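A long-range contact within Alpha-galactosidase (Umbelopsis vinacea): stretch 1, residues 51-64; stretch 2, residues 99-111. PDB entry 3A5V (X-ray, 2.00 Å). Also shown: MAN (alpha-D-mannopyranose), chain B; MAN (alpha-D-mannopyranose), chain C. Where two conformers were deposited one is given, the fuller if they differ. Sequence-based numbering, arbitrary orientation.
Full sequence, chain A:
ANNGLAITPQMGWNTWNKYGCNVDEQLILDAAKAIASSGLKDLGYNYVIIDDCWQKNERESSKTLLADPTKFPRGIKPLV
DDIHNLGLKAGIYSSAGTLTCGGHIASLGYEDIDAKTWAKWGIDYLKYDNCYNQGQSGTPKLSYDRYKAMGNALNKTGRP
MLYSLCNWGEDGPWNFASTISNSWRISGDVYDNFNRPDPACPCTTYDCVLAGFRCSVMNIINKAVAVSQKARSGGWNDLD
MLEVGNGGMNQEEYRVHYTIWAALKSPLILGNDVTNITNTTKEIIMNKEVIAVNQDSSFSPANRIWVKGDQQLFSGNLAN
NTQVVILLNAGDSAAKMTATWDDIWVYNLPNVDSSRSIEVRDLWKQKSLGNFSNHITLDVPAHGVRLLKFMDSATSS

Stretch 1 51-64: DDCWQKNERESSKT
Stretch 2 (99-111) LTCGGHIASLGYE

Two loops without regular helix or strand run side by side in the same direction, Asp52 facing Gly102 (CA atoms 6.6 Å apart), Gln55 facing His104 (6.6 Å) and Lys63 facing Tyr110 (8.2 Å), and together bury 622 Å². Arg59 covers the most. Its CA-to-CB bond points toward the other loop, and the m, t, t rotamer (chi4 -85°) lays the guanidinium flat on the Tyr110 ring (chi1 m, chi2 79°), centres 3.9 Å apart and planes at 8°. Edge-on, Arg59 NH2 donates to Ala106 O (3.0 Å), while Arg59 NH1 donates to Lys63 O (2.8 Å) within its own loop; a planar cation with several N-H groups can stack and hydrogen-bond at once. Ile105 (m, m) supplies aliphatic surface, its CG2 3.5 Å from Arg59 NE, while water bridges its carbonyl O to Gln55 NE2. At the other end His104 (m, chi2 105°) donates from ND1 to Asp52 OD1 (3.3 Å). The buried Asp52 (chi1 t) also accepts from Thr100 OG1 at Asp52 OD1 (2.8 Å) and from Gly102 N at Asp52 OD2 (2.7 Å), gathering the type I turn Thr100-Gly103. Gly102 suits its place because a CB there would lie 2.5 Å from Asp52 OD2; Gly103, at phi/psi 88/13, calls for glycine by its backbone alone.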

# COMPACT_ATOMS: atom_id res chain seq x y z
N ASP A 51 26.24 -21.96 -0.26
CA ASP A 51 24.84 -21.55 -0.45
C ASP A 51 23.88 -22.74 -0.23
O ASP A 51 24.22 -23.68 0.49
CB ASP A 51 24.64 -20.88 -1.82
CG ASP A 51 23.46 -19.92 -1.84
OD1 ASP A 51 23.58 -18.83 -1.24
OD2 ASP A 51 22.40 -20.29 -2.42
N ASP A 52 22.70 -22.73 -0.86
CA ASP A 52 21.67 -23.74 -0.65
C ASP A 52 22.15 -25.13 -1.14
O ASP A 52 23.07 -25.22 -1.95
CB ASP A 52 20.41 -23.33 -1.44
CG ASP A 52 19.09 -23.87 -0.86
OD1 ASP A 52 19.09 -24.64 0.14
OD2 ASP A 52 18.02 -23.49 -1.43
N CYS A 53 21.48 -26.19 -0.66
CA CYS A 53 21.64 -27.59 -1.15
C CYS A 53 22.81 -28.34 -0.50
O CYS A 53 23.24 -29.38 -1.01
CB CYS A 53 21.68 -27.64 -2.69
SG CYS A 53 20.96 -29.13 -3.42
N TRP A 54 23.30 -27.85 0.65
CA TRP A 54 24.28 -28.57 1.47
C TRP A 54 23.61 -29.56 2.43
O TRP A 54 24.27 -30.46 2.94
CB TRP A 54 25.16 -27.60 2.29
CG TRP A 54 24.39 -26.70 3.25
CD1 TRP A 54 23.97 -25.41 3.01
CD2 TRP A 54 23.98 -27.01 4.59
NE1 TRP A 54 23.31 -24.91 4.10
CE2 TRP A 54 23.30 -25.86 5.09
CE3 TRP A 54 24.11 -28.14 5.43
CZ2 TRP A 54 22.76 -25.81 6.39
CZ3 TRP A 54 23.56 -28.10 6.70
CH2 TRP A 54 22.89 -26.94 7.17
N GLN A 55 22.30 -29.39 2.65
CA GLN A 55 21.57 -30.02 3.74
C GLN A 55 21.34 -31.52 3.53
O GLN A 55 21.09 -31.97 2.42
CB GLN A 55 20.20 -29.34 3.96
CG GLN A 55 20.26 -27.86 4.37
CD GLN A 55 20.34 -26.91 3.17
OE1 GLN A 55 20.64 -27.32 2.06
NE2 GLN A 55 20.05 -25.63 3.40
N LYS A 56 21.43 -32.27 4.63
CA LYS A 56 20.92 -33.63 4.69
C LYS A 56 19.39 -33.59 4.57
O LYS A 56 18.75 -32.56 4.86
CB LYS A 56 21.35 -34.27 6.03
CG LYS A 56 21.24 -35.79 6.09
CD LYS A 56 21.96 -36.33 7.32
CE LYS A 56 21.59 -37.80 7.58
NZ LYS A 56 22.44 -38.33 8.67
N ASN A 57 18.81 -34.70 4.12
CA ASN A 57 17.37 -34.75 3.82
C ASN A 57 16.44 -34.62 5.04
O ASN A 57 15.29 -34.22 4.89
CB ASN A 57 17.01 -36.01 3.03
CG ASN A 57 17.12 -37.27 3.88
OD1 ASN A 57 18.15 -37.51 4.51
ND2 ASN A 57 16.04 -38.06 3.93
N GLU A 58 16.95 -34.96 6.22
CA GLU A 58 16.17 -34.85 7.45
C GLU A 58 17.07 -34.48 8.62
O GLU A 58 18.27 -34.74 8.57
CB GLU A 58 15.40 -36.16 7.75
CG GLU A 58 14.30 -36.55 6.71
CD GLU A 58 13.17 -35.50 6.54
OE1 GLU A 58 12.81 -34.80 7.53
OE2 GLU A 58 12.62 -35.38 5.41
N ARG A 59 16.48 -33.87 9.65
CA ARG A 59 17.17 -33.58 10.90
C ARG A 59 17.48 -34.86 11.68
O ARG A 59 16.82 -35.89 11.48
CB ARG A 59 16.33 -32.64 11.78
CG ARG A 59 16.21 -31.23 11.23
CD ARG A 59 15.39 -30.29 12.14
NE ARG A 59 15.41 -28.95 11.57
CZ ARG A 59 16.37 -28.05 11.79
NH1 ARG A 59 17.38 -28.31 12.63
NH2 ARG A 59 16.31 -26.86 11.19
N GLU A 60 18.48 -34.79 12.54
CA GLU A 60 18.82 -35.88 13.44
C GLU A 60 17.73 -36.00 14.51
O GLU A 60 16.93 -35.08 14.71
CB GLU A 60 20.19 -35.62 14.09
CG GLU A 60 21.34 -35.41 13.08
CD GLU A 60 21.50 -36.59 12.12
OE1 GLU A 60 21.59 -37.73 12.62
OE2 GLU A 60 21.51 -36.40 10.89
N SER A 61 17.70 -37.14 15.20
CA SER A 61 16.82 -37.30 16.37
C SER A 61 17.08 -36.20 17.38
O SER A 61 16.16 -35.74 18.04
CB SER A 61 17.03 -38.67 17.04
OG SER A 61 16.47 -39.68 16.22
N SER A 62 18.34 -35.79 17.49
CA SER A 62 18.76 -34.69 18.35
C SER A 62 18.21 -33.32 17.88
O SER A 62 18.35 -32.33 18.60
CB SER A 62 20.29 -34.63 18.39
OG SER A 62 20.79 -33.91 17.25
N LYS A 63 17.62 -33.28 16.68
CA LYS A 63 17.04 -32.07 16.07
C LYS A 63 18.04 -31.20 15.29
O LYS A 63 17.63 -30.25 14.63
CB LYS A 63 16.29 -31.19 17.08
CG LYS A 63 15.00 -31.77 17.63
CD LYS A 63 14.33 -30.74 18.53
CE LYS A 63 13.19 -31.34 19.32
NZ LYS A 63 12.41 -30.29 20.02
N THR A 64 19.33 -31.51 15.37
CA THR A 64 20.29 -30.76 14.55
C THR A 64 20.17 -31.18 13.08
O THR A 64 19.67 -32.27 12.75
CB THR A 64 21.76 -30.84 15.04
OG1 THR A 64 22.29 -32.14 14.79
CG2 THR A 64 21.86 -30.55 16.52
N LEU A 99 11.40 -24.29 5.05
CA LEU A 99 12.18 -24.82 3.95
C LEU A 99 13.02 -23.70 3.34
O LEU A 99 12.69 -22.50 3.45
CB LEU A 99 11.27 -25.43 2.86
CG LEU A 99 10.31 -26.59 3.21
CD1 LEU A 99 9.29 -26.83 2.08
CD2 LEU A 99 11.06 -27.89 3.57
N THR A 100 14.11 -24.08 2.69
CA THR A 100 14.92 -23.11 1.95
C THR A 100 14.26 -22.88 0.60
O THR A 100 13.31 -23.58 0.22
CB THR A 100 16.37 -23.59 1.74
OG1 THR A 100 16.38 -24.76 0.91
CG2 THR A 100 17.07 -23.87 3.09
N CYS A 101 14.78 -21.90 -0.15
CA CYS A 101 14.23 -21.63 -1.48
C CYS A 101 14.35 -22.85 -2.40
O CYS A 101 13.49 -23.06 -3.26
CB CYS A 101 14.85 -20.35 -2.09
SG CYS A 101 14.47 -18.84 -1.10
N GLY A 102 15.38 -23.67 -2.16
CA GLY A 102 15.57 -24.92 -2.91
C GLY A 102 14.76 -26.10 -2.40
O GLY A 102 14.86 -27.20 -2.94
N GLY A 103 13.96 -25.87 -1.35
CA GLY A 103 13.10 -26.93 -0.79
C GLY A 103 13.73 -27.82 0.27
O GLY A 103 13.17 -28.85 0.62
N HIS A 104 14.89 -27.42 0.79
CA HIS A 104 15.56 -28.16 1.87
C HIS A 104 15.11 -27.70 3.26
O HIS A 104 14.51 -26.64 3.40
CB HIS A 104 17.07 -28.08 1.68
CG HIS A 104 17.49 -28.49 0.31
ND1 HIS A 104 17.88 -27.58 -0.66
CD2 HIS A 104 17.44 -29.69 -0.31
CE1 HIS A 104 18.11 -28.22 -1.79
NE2 HIS A 104 17.87 -29.51 -1.60
N ILE A 105 15.39 -28.51 4.28
CA ILE A 105 15.04 -28.16 5.66
C ILE A 105 15.69 -26.83 6.05
O ILE A 105 16.89 -26.64 5.84
CB ILE A 105 15.45 -29.28 6.67
CG1 ILE A 105 14.85 -30.64 6.26
CG2 ILE A 105 15.10 -28.89 8.12
CD1 ILE A 105 13.34 -30.73 6.37
N ALA A 106 14.89 -25.93 6.62
CA ALA A 106 15.37 -24.60 7.05
C ALA A 106 15.09 -24.36 8.56
O ALA A 106 14.69 -25.28 9.26
CB ALA A 106 14.74 -23.51 6.18
N SER A 107 15.32 -23.14 9.03
CA SER A 107 15.56 -22.91 10.47
C SER A 107 14.45 -22.28 11.31
O SER A 107 14.65 -22.11 12.51
CB SER A 107 16.85 -22.10 10.66
OG SER A 107 17.93 -22.68 9.93
N LEU A 108 13.30 -21.94 10.72
CA LEU A 108 12.23 -21.30 11.51
C LEU A 108 11.80 -22.20 12.67
O LEU A 108 11.40 -23.34 12.44
CB LEU A 108 11.01 -20.98 10.64
CG LEU A 108 9.87 -20.17 11.30
CD1 LEU A 108 10.34 -18.74 11.60
CD2 LEU A 108 8.62 -20.17 10.39
N GLY A 109 11.89 -21.70 13.89
CA GLY A 109 11.54 -22.50 15.06
C GLY A 109 12.69 -23.36 15.57
O GLY A 109 12.58 -23.96 16.63
N TYR A 110 13.79 -23.41 14.81
CA TYR A 110 14.99 -24.16 15.21
C TYR A 110 16.20 -23.25 15.32
O TYR A 110 17.33 -23.72 15.21
CB TYR A 110 15.30 -25.28 14.19
CG TYR A 110 14.29 -26.40 14.17
CD1 TYR A 110 13.07 -26.25 13.50
CD2 TYR A 110 14.55 -27.62 14.82
CE1 TYR A 110 12.12 -27.28 13.50
CE2 TYR A 110 13.62 -28.66 14.81
CZ TYR A 110 12.41 -28.48 14.14
OH TYR A 110 11.48 -29.49 14.13
N GLU A 111 15.98 -21.95 15.54
CA GLU A 111 17.06 -20.97 15.41
C GLU A 111 18.22 -21.23 16.40
O GLU A 111 19.38 -21.21 16.00
CB GLU A 111 16.54 -19.53 15.56
CG GLU A 111 15.56 -19.06 14.45
CD GLU A 111 14.09 -19.41 14.74
OE1 GLU A 111 13.83 -20.17 15.70
OE2 GLU A 111 13.20 -18.90 14.01
C1 MAN B . 13.03 -34.53 0.24
C2 MAN B . 13.72 -33.88 -0.96
C3 MAN B . 15.01 -33.17 -0.55
C4 MAN B . 14.84 -32.31 0.70
C5 MAN B . 13.99 -33.00 1.78
C6 MAN B . 13.66 -32.09 2.95
O2 MAN B . 12.86 -32.96 -1.60
O3 MAN B . 15.47 -32.36 -1.61
O4 MAN B . 16.13 -32.04 1.21
O5 MAN B . 12.79 -33.54 1.22
O6 MAN B . 12.82 -31.03 2.54
C1 MAN C . 12.03 -38.36 2.69
C2 MAN C . 12.62 -36.97 2.42
C3 MAN C . 13.06 -36.80 0.95
C4 MAN C . 13.90 -37.99 0.48
C5 MAN C . 13.23 -39.32 0.85
C6 MAN C . 14.09 -40.53 0.45
O2 MAN C . 13.70 -36.71 3.29
O3 MAN C . 13.83 -35.62 0.75
O4 MAN C . 14.06 -37.89 -0.92
O5 MAN C . 12.92 -39.38 2.24
O6 MAN C . 15.25 -40.58 1.25
O HOH W 1 19.00 -25.14 6.38
O HOH W 2 17.01 -30.90 3.49